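Long-range contacts in protein A52 (Vaccinia virus, PDB 2VVW), which suppresses the innate immune response by targeting host toll-like receptor signalling complexes, interacting with TRAF6 to activate p38 and with IRAK2 to inhibit NF-kappaB signalling: residues A[8-13]-A[43-48]; A[56-61]-A[96-101]; A[15-20]-A[144-149]. All blocks are in the same frame, centred on the assembly; numbering follows the deposited sequence.

Contact 1 of 3, residues A[8-13]-A[43-48]; sequences DYLEYD and RLFNEI
This is a loop-to-helix-end contact: residues 8-13, in the loop before helix 21-35, lie against the start of the short helix 43-49. The loop meets successive backbone N-H groups of the first turn. Arg43 N donates to Asp13 OD1 (2.9 Å) on its anti lone pair; the Asp13 carboxylate, at the start of this helix, is probably stabilised by the helix dipole. Leu44 N donates to Tyr12 O (3.2 Å) on a nearly straight line (N-H...O 161°), with the donor in the carbonyl plane. Phe45 N donates to a water (3.0 Å), which bridges it to Tyr9 O and Tyr12 O as a hydrogen-bond donor, its protons shared among nearby acceptors. Asp13 also lies over one face of the Arg43 guanidinium, the two planes stacked 15° apart. The long salt bridge from Asp13 OD2 to Arg43 NH2 (3.8 Å) is therefore purely electrostatic. Within the helical Bcl-2-like fold, the loop is shaped by an Asx turn, with Leu10 N bonded to Asp8 OD2 (3.1 Å), and by a type I turn from Tyr9 to Tyr12. That turn brings Tyr9 O over the centre of the Phe45 ring, 3.5 Å above its plane, while Tyr9 CB nears Phe45 CE1 at the rim (3.6 Å). Leu10 CD1 touches this ring too, and Tyr28 and Tyr41 stack edge-to-face with it. Leu44 touches both tyrosine rings with CD2, at Tyr9 CD1 and Tyr12 CD2; Tyr9 CE1 lies over one face of the Tyr12 ring, and both hydroxyls run on to Asp19. Asp8 also forms a salt bridge with Lys123 of the second subunit.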
# COMPACT_ATOMS: atom_id res chain seq x y z
N ASP A 8 4.31 -4.10 -10.19
CA ASP A 8 4.42 -3.04 -9.21
C ASP A 8 4.77 -1.77 -9.97
O ASP A 8 5.55 -1.83 -10.91
CB ASP A 8 5.52 -3.35 -8.22
CG ASP A 8 5.56 -2.35 -7.11
OD1 ASP A 8 4.73 -2.47 -6.18
OD2 ASP A 8 6.39 -1.41 -7.19
N TYR A 9 4.20 -0.63 -9.56
CA TYR A 9 4.36 0.62 -10.32
C TYR A 9 5.45 1.58 -9.82
O TYR A 9 5.78 2.53 -10.50
CB TYR A 9 3.01 1.32 -10.51
CG TYR A 9 2.09 0.48 -11.39
CD1 TYR A 9 2.40 0.25 -12.74
CD2 TYR A 9 0.95 -0.13 -10.87
CE1 TYR A 9 1.59 -0.55 -13.55
CE2 TYR A 9 0.13 -0.94 -11.68
CZ TYR A 9 0.46 -1.14 -13.02
OH TYR A 9 -0.33 -1.95 -13.82
N LEU A 10 6.06 1.29 -8.68
CA LEU A 10 7.04 2.22 -8.09
C LEU A 10 8.17 2.56 -9.05
O LEU A 10 8.49 3.74 -9.24
CB LEU A 10 7.62 1.64 -6.81
CG LEU A 10 8.57 2.54 -6.01
CD1 LEU A 10 8.01 3.93 -5.77
CD2 LEU A 10 8.89 1.84 -4.71
N GLU A 11 8.76 1.54 -9.66
CA GLU A 11 9.88 1.72 -10.59
C GLU A 11 9.52 1.39 -12.06
O GLU A 11 10.39 1.21 -12.89
CB GLU A 11 11.06 0.89 -10.12
CG GLU A 11 11.57 1.30 -8.75
CD GLU A 11 12.64 0.38 -8.19
OE1 GLU A 11 12.78 -0.76 -8.66
OE2 GLU A 11 13.35 0.80 -7.25
N TYR A 12 8.23 1.36 -12.36
CA TYR A 12 7.74 0.96 -13.66
C TYR A 12 7.92 2.13 -14.64
O TYR A 12 7.61 3.28 -14.31
CB TYR A 12 6.27 0.59 -13.51
CG TYR A 12 5.60 -0.16 -14.64
CD1 TYR A 12 5.75 -1.54 -14.77
CD2 TYR A 12 4.74 0.48 -15.50
CE1 TYR A 12 5.08 -2.25 -15.78
CE2 TYR A 12 4.05 -0.22 -16.52
CZ TYR A 12 4.23 -1.58 -16.64
OH TYR A 12 3.56 -2.25 -17.62
N ASP A 13 8.41 1.83 -15.84
CA ASP A 13 8.74 2.86 -16.82
C ASP A 13 7.73 2.99 -17.95
O ASP A 13 7.86 3.90 -18.78
CB ASP A 13 10.12 2.58 -17.43
CG ASP A 13 11.26 2.84 -16.48
OD1 ASP A 13 11.12 3.69 -15.57
OD2 ASP A 13 12.31 2.21 -16.65
N ARG A 43 9.68 6.03 -14.65
CA ARG A 43 9.23 7.10 -15.53
C ARG A 43 7.73 7.37 -15.36
O ARG A 43 7.28 8.51 -15.50
CB ARG A 43 9.54 6.76 -16.98
CG ARG A 43 11.02 6.80 -17.28
CD ARG A 43 11.31 6.97 -18.75
NE ARG A 43 11.68 5.72 -19.40
CZ ARG A 43 12.85 5.11 -19.26
NH1 ARG A 43 13.80 5.62 -18.47
NH2 ARG A 43 13.08 3.96 -19.90
N LEU A 44 6.96 6.34 -15.05
CA LEU A 44 5.52 6.52 -14.92
C LEU A 44 5.17 7.45 -13.75
O LEU A 44 4.49 8.45 -13.94
CB LEU A 44 4.82 5.17 -14.76
CG LEU A 44 3.33 5.23 -14.46
CD1 LEU A 44 2.59 6.02 -15.53
CD2 LEU A 44 2.76 3.81 -14.31
N PHE A 45 5.59 7.10 -12.55
CA PHE A 45 5.41 7.95 -11.37
C PHE A 45 6.07 9.32 -11.56
O PHE A 45 5.53 10.33 -11.12
CB PHE A 45 5.99 7.29 -10.10
CG PHE A 45 5.08 6.24 -9.47
CD1 PHE A 45 3.98 5.74 -10.13
CD2 PHE A 45 5.38 5.73 -8.21
CE1 PHE A 45 3.19 4.77 -9.53
CE2 PHE A 45 4.59 4.78 -7.61
CZ PHE A 45 3.50 4.29 -8.28
N ASN A 46 7.24 9.36 -12.20
CA ASN A 46 7.88 10.66 -12.45
C ASN A 46 7.03 11.61 -13.33
O ASN A 46 7.06 12.83 -13.15
CB ASN A 46 9.31 10.49 -13.00
CG ASN A 46 10.35 10.22 -11.91
OD1 ASN A 46 10.17 10.58 -10.74
ND2 ASN A 46 11.44 9.58 -12.30
N GLU A 47 6.25 11.05 -14.26
CA GLU A 47 5.30 11.86 -15.03
C GLU A 47 4.12 12.33 -14.18
O GLU A 47 3.70 13.50 -14.28
CB GLU A 47 4.76 11.10 -16.25
CG GLU A 47 5.76 10.93 -17.36
CD GLU A 47 6.31 12.26 -17.87
OE1 GLU A 47 5.51 13.18 -18.10
OE2 GLU A 47 7.54 12.37 -18.04
N ILE A 48 3.60 11.44 -13.35
CA ILE A 48 2.48 11.77 -12.50
C ILE A 48 2.90 12.87 -11.51
O ILE A 48 2.13 13.78 -11.23
CB ILE A 48 1.91 10.55 -11.76
CG1 ILE A 48 1.34 9.55 -12.78
CG2 ILE A 48 0.79 10.99 -10.80
CD1 ILE A 48 0.97 8.25 -12.18
O HOH W 1 7.05 4.64 -11.81

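Contact 2 of 3, residues A[56-61]-A[96-101]; sequences EEQFGT and VYDCIS
The Phe59 ring carries Gln58 CG on one face, 3.8 Å above the plane and over its centre, and has the carbonyl carbon of Ser101 at its edge, in plane. Its CE2 also meets Ser101 CB (3.6 Å). The second flat group, the Gln58 amide, is turned 70° from the Asp98 carboxylate. Gln58 starts with CG anti to its backbone N and runs extended, so the amide arrives end-on between two side chains of the other helix. Gln58 NE2 donates to Asp98 OD1 (2.8 Å), nearly within the amide plane but from above the carboxylate plane. Gln58 OE1 lies 2.8 Å from Ser101 OG, which also has Tyr97 O as a candidate acceptor. NE2 facing a carboxylate and OE1 a hydroxyl probably fix which way round the amide lies. Asp98 OD2 in turn accepts from Thr95 N, fixing the carboxylate at the start of its own helix. Gly60, with positive phi, ends helix 51-59 just beyond Phe59, which also packs on Tyr83 and Gln87 of helix 76-90. The contact joins the end of helix 51-59 to the first turns of the long helix 96-115, a small polar join with an aromatic ring beside it within the all-helical Bcl-2-like fold.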
# COMPACT_ATOMS: atom_id res chain seq x y z
N GLU A 56 -0.72 23.44 -8.22
CA GLU A 56 -0.35 24.70 -7.60
C GLU A 56 -0.88 25.88 -8.40
O GLU A 56 -1.34 26.87 -7.84
CB GLU A 56 1.17 24.80 -7.42
CG GLU A 56 1.62 26.08 -6.66
CD GLU A 56 3.14 26.25 -6.58
OE1 GLU A 56 3.87 25.26 -6.82
OE2 GLU A 56 3.60 27.37 -6.27
N GLU A 57 -0.83 25.77 -9.73
CA GLU A 57 -1.34 26.81 -10.60
C GLU A 57 -2.85 26.92 -10.48
O GLU A 57 -3.39 28.01 -10.43
CB GLU A 57 -0.95 26.54 -12.06
N GLN A 58 -3.55 25.79 -10.40
CA GLN A 58 -5.01 25.82 -10.39
C GLN A 58 -5.61 26.07 -9.02
O GLN A 58 -6.60 26.77 -8.90
CB GLN A 58 -5.58 24.54 -10.99
CG GLN A 58 -7.12 24.52 -11.01
CD GLN A 58 -7.72 23.54 -12.01
OE1 GLN A 58 -7.00 22.89 -12.77
NE2 GLN A 58 -9.04 23.42 -12.00
N PHE A 59 -5.03 25.47 -7.98
CA PHE A 59 -5.64 25.45 -6.65
C PHE A 59 -4.88 26.25 -5.58
O PHE A 59 -5.43 26.51 -4.51
CB PHE A 59 -5.80 24.01 -6.17
CG PHE A 59 -6.71 23.19 -7.05
CD1 PHE A 59 -8.04 23.53 -7.18
CD2 PHE A 59 -6.23 22.09 -7.75
CE1 PHE A 59 -8.89 22.77 -7.98
CE2 PHE A 59 -7.06 21.34 -8.55
CZ PHE A 59 -8.40 21.68 -8.67
N GLY A 60 -3.63 26.61 -5.87
CA GLY A 60 -2.84 27.40 -4.96
C GLY A 60 -1.78 26.57 -4.28
O GLY A 60 -1.64 25.38 -4.55
N THR A 61 -1.02 27.20 -3.40
CA THR A 61 0.14 26.58 -2.80
C THR A 61 -0.29 25.64 -1.71
O THR A 61 -1.37 25.80 -1.12
CB THR A 61 1.07 27.59 -2.15
OG1 THR A 61 0.36 28.24 -1.09
CG2 THR A 61 1.56 28.61 -3.17
N VAL A 96 -10.19 17.06 -18.54
CA VAL A 96 -9.13 16.11 -18.18
C VAL A 96 -8.05 16.83 -17.38
O VAL A 96 -7.45 16.26 -16.47
CB VAL A 96 -8.52 15.40 -19.43
CG1 VAL A 96 -7.80 16.39 -20.34
CG2 VAL A 96 -7.59 14.26 -19.02
N TYR A 97 -7.81 18.09 -17.72
CA TYR A 97 -6.77 18.88 -17.05
C TYR A 97 -7.16 19.33 -15.63
O TYR A 97 -6.29 19.43 -14.77
CB TYR A 97 -6.35 20.04 -17.96
CG TYR A 97 -5.58 19.52 -19.14
CD1 TYR A 97 -4.26 19.10 -19.00
CD2 TYR A 97 -6.18 19.38 -20.39
CE1 TYR A 97 -3.54 18.60 -20.08
CE2 TYR A 97 -5.48 18.88 -21.47
CZ TYR A 97 -4.16 18.49 -21.31
OH TYR A 97 -3.45 17.98 -22.38
N ASP A 98 -8.44 19.57 -15.38
CA ASP A 98 -8.94 19.72 -14.00
C ASP A 98 -8.64 18.46 -13.18
O ASP A 98 -8.18 18.54 -12.03
CB ASP A 98 -10.45 19.99 -13.98
CG ASP A 98 -10.82 21.31 -14.63
OD1 ASP A 98 -10.14 22.32 -14.34
OD2 ASP A 98 -11.80 21.32 -15.40
N CYS A 99 -8.90 17.30 -13.76
CA CYS A 99 -8.62 16.05 -13.09
C CYS A 99 -7.11 15.82 -12.87
O CYS A 99 -6.72 15.29 -11.85
CB CYS A 99 -9.19 14.89 -13.87
SG CYS A 99 -10.95 14.98 -14.11
N ILE A 100 -6.28 16.19 -13.83
CA ILE A 100 -4.83 16.13 -13.66
C ILE A 100 -4.39 17.03 -12.49
O ILE A 100 -3.61 16.61 -11.62
CB ILE A 100 -4.11 16.53 -14.96
CG1 ILE A 100 -4.26 15.41 -16.00
CG2 ILE A 100 -2.64 16.86 -14.69
CD1 ILE A 100 -3.85 15.79 -17.44
N SER A 101 -4.88 18.26 -12.45
CA SER A 101 -4.51 19.18 -11.35
C SER A 101 -4.95 18.60 -10.00
O SER A 101 -4.26 18.72 -8.99
CB SER A 101 -5.17 20.56 -11.53
OG SER A 101 -4.68 21.26 -12.66

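Contact 3 of 3, residues A[15-20]-A[144-149]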
# COMPACT_ATOMS: atom_id res chain seq x y z
N LEU A 15 3.43 2.37 -19.62
CA LEU A 15 2.02 2.54 -19.36
C LEU A 15 1.32 1.82 -20.51
O LEU A 15 1.13 2.37 -21.59
CB LEU A 15 1.67 4.03 -19.27
CG LEU A 15 0.22 4.35 -18.90
CD1 LEU A 15 -0.20 3.48 -17.79
CD2 LEU A 15 0.02 5.82 -18.54
N LEU A 16 0.97 0.56 -20.29
CA LEU A 16 0.42 -0.30 -21.34
C LEU A 16 -1.08 -0.50 -21.18
O LEU A 16 -1.66 -0.11 -20.17
CB LEU A 16 1.17 -1.64 -21.36
CG LEU A 16 2.71 -1.53 -21.48
CD1 LEU A 16 3.37 -2.89 -21.32
CD2 LEU A 16 3.15 -0.86 -22.80
N ASP A 17 -1.72 -1.08 -22.20
CA ASP A 17 -3.18 -1.22 -22.20
C ASP A 17 -3.67 -1.93 -20.94
O ASP A 17 -4.66 -1.52 -20.34
CB ASP A 17 -3.66 -1.96 -23.45
CG ASP A 17 -3.61 -1.09 -24.71
OD1 ASP A 17 -3.46 0.15 -24.60
OD2 ASP A 17 -3.70 -1.68 -25.81
N ARG A 18 -2.96 -2.99 -20.54
CA ARG A 18 -3.31 -3.80 -19.38
C ARG A 18 -3.11 -3.11 -18.04
O ARG A 18 -3.61 -3.60 -17.03
CB ARG A 18 -2.49 -5.09 -19.38
CG ARG A 18 -0.98 -4.87 -19.14
CD ARG A 18 -0.55 -4.98 -17.68
NE ARG A 18 0.89 -4.77 -17.52
CZ ARG A 18 1.82 -5.69 -17.76
NH1 ARG A 18 1.48 -6.89 -18.20
NH2 ARG A 18 3.11 -5.38 -17.60
N ASP A 19 -2.33 -2.03 -18.01
CA ASP A 19 -2.08 -1.31 -16.77
C ASP A 19 -3.25 -0.39 -16.49
O ASP A 19 -3.50 0.55 -17.26
CB ASP A 19 -0.81 -0.48 -16.88
CG ASP A 19 0.43 -1.31 -17.03
OD1 ASP A 19 0.62 -2.26 -16.23
OD2 ASP A 19 1.24 -1.00 -17.93
N GLU A 20 -3.96 -0.63 -15.39
CA GLU A 20 -5.19 0.12 -15.05
C GLU A 20 -4.87 1.44 -14.37
O GLU A 20 -4.14 1.46 -13.39
CB GLU A 20 -6.10 -0.70 -14.16
CG GLU A 20 -6.66 -1.95 -14.83
CD GLU A 20 -7.15 -2.98 -13.84
OE1 GLU A 20 -6.66 -2.99 -12.69
OE2 GLU A 20 -8.03 -3.79 -14.21
N ILE A 144 -2.86 10.74 -22.15
CA ILE A 144 -1.95 11.87 -22.02
C ILE A 144 -0.61 11.38 -21.48
O ILE A 144 0.43 11.75 -22.03
CB ILE A 144 -2.56 13.00 -21.14
CG1 ILE A 144 -3.64 13.73 -21.94
CG2 ILE A 144 -1.48 14.01 -20.67
CD1 ILE A 144 -4.42 14.77 -21.14
N LEU A 145 -0.64 10.53 -20.45
CA LEU A 145 0.58 10.02 -19.83
C LEU A 145 1.37 9.18 -20.82
O LEU A 145 2.59 9.32 -20.93
CB LEU A 145 0.26 9.20 -18.58
CG LEU A 145 -0.04 10.01 -17.31
CD1 LEU A 145 -0.71 9.14 -16.24
CD2 LEU A 145 1.25 10.63 -16.77
N GLN A 146 0.67 8.33 -21.56
CA GLN A 146 1.29 7.52 -22.59
C GLN A 146 2.01 8.38 -23.61
O GLN A 146 3.16 8.08 -23.97
CB GLN A 146 0.25 6.64 -23.27
CG GLN A 146 -0.25 5.48 -22.42
CD GLN A 146 -1.38 4.70 -23.09
OE1 GLN A 146 -2.24 5.28 -23.75
NE2 GLN A 146 -1.38 3.39 -22.93
N ASN A 147 1.35 9.44 -24.08
CA ASN A 147 1.97 10.39 -25.00
C ASN A 147 3.24 11.00 -24.43
O ASN A 147 4.25 11.10 -25.11
CB ASN A 147 1.02 11.55 -25.35
CG ASN A 147 -0.09 11.14 -26.28
OD1 ASN A 147 0.07 10.24 -27.10
ND2 ASN A 147 -1.24 11.79 -26.15
N ARG A 148 3.16 11.42 -23.17
CA ARG A 148 4.29 12.09 -22.52
C ARG A 148 5.47 11.14 -22.35
O ARG A 148 6.63 11.56 -22.45
CB ARG A 148 3.87 12.68 -21.18
CG ARG A 148 2.97 13.90 -21.35
CD ARG A 148 2.56 14.52 -20.03
NE ARG A 148 1.63 15.63 -20.23
CZ ARG A 148 1.10 16.39 -19.26
NH1 ARG A 148 1.42 16.19 -17.99
NH2 ARG A 148 0.25 17.35 -19.57
N LEU A 149 5.18 9.87 -22.09
CA LEU A 149 6.22 8.85 -21.96
C LEU A 149 6.94 8.59 -23.29
O LEU A 149 8.16 8.41 -23.32
CB LEU A 149 5.65 7.56 -21.38
CG LEU A 149 5.29 7.70 -19.89
CD1 LEU A 149 4.39 6.58 -19.41
CD2 LEU A 149 6.55 7.78 -19.04
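Leu15 and Gln146 cross at about a right angle, and this crossing organises the contact that docks the N-terminal loop 15-20 on helix 135-153, the last long helix of the Bcl-2-like fold. CB of Leu15 points at the helix, and with CG anti to the backbone N (chi1 -176°) the CD2 branch carries on to Leu145. Leu15 CD2 reaches Leu145 CB at 3.4 Å, a close approach for two carbons, the two leucines crossing obliquely. Leu15 CB meets Leu149 CD1 (3.7 Å), one helical turn further on, so Leu15 is seated between Leu145 and Leu149. The Gln146 chain is extended beyond CG, its CG lies against Leu15 CG (3.7 Å), and the amide passes on to the loop backbone. There Gln146 NE2 donates to Leu15 O (3.0 Å) along a nearly straight N-H line of 164°, close to the plane of its own amide but well above the carbonyl plane, off any lone pair. An apolar grip and one polar bond therefore hold the same loop residue. Just past it the chain makes a type I turn from Leu16 to Asp19, braced by Asp19 OD2, which takes Leu16 N (2.8 Å) on its anti lone pair. Arg18 NE pairs with Asp19 OD1 (2.8 Å) in a salt bridge that lies near the guanidinium plane. Lys142, one turn before Gln146, donates to Asp19 O. Among the neighbouring helices, Leu15 also packs on Ile24 of helix 21-35, Leu145 and Leu149 touch Glu47 of helix 43-49, and Ile144 turns to Val96 and Ile100 of helix 96-115.

Contacts 1 and 3 form one connected region on the same side of the chain's centre, their centres 10 Å apart and their segments alternating along the sequence. The loop before helix 21-35 supplies a segment to each, and Asp19 of contact 3 ties them together: its OD1 lies 2.6 Å from Tyr9 OH and its OD2 2.7 Å from Tyr12 OH, probable hydrogen bonds. Glu47 adds packing on Leu145. Contact 2 stands apart, its centre 20 Å from each of the others and nested inside the loop closed by contact 3. It still touches contact 3, where Ile144 CD1 packs on Tyr97 OH at 3.6 Å, but not contact 1, whose nearest atoms are about 6 Å away.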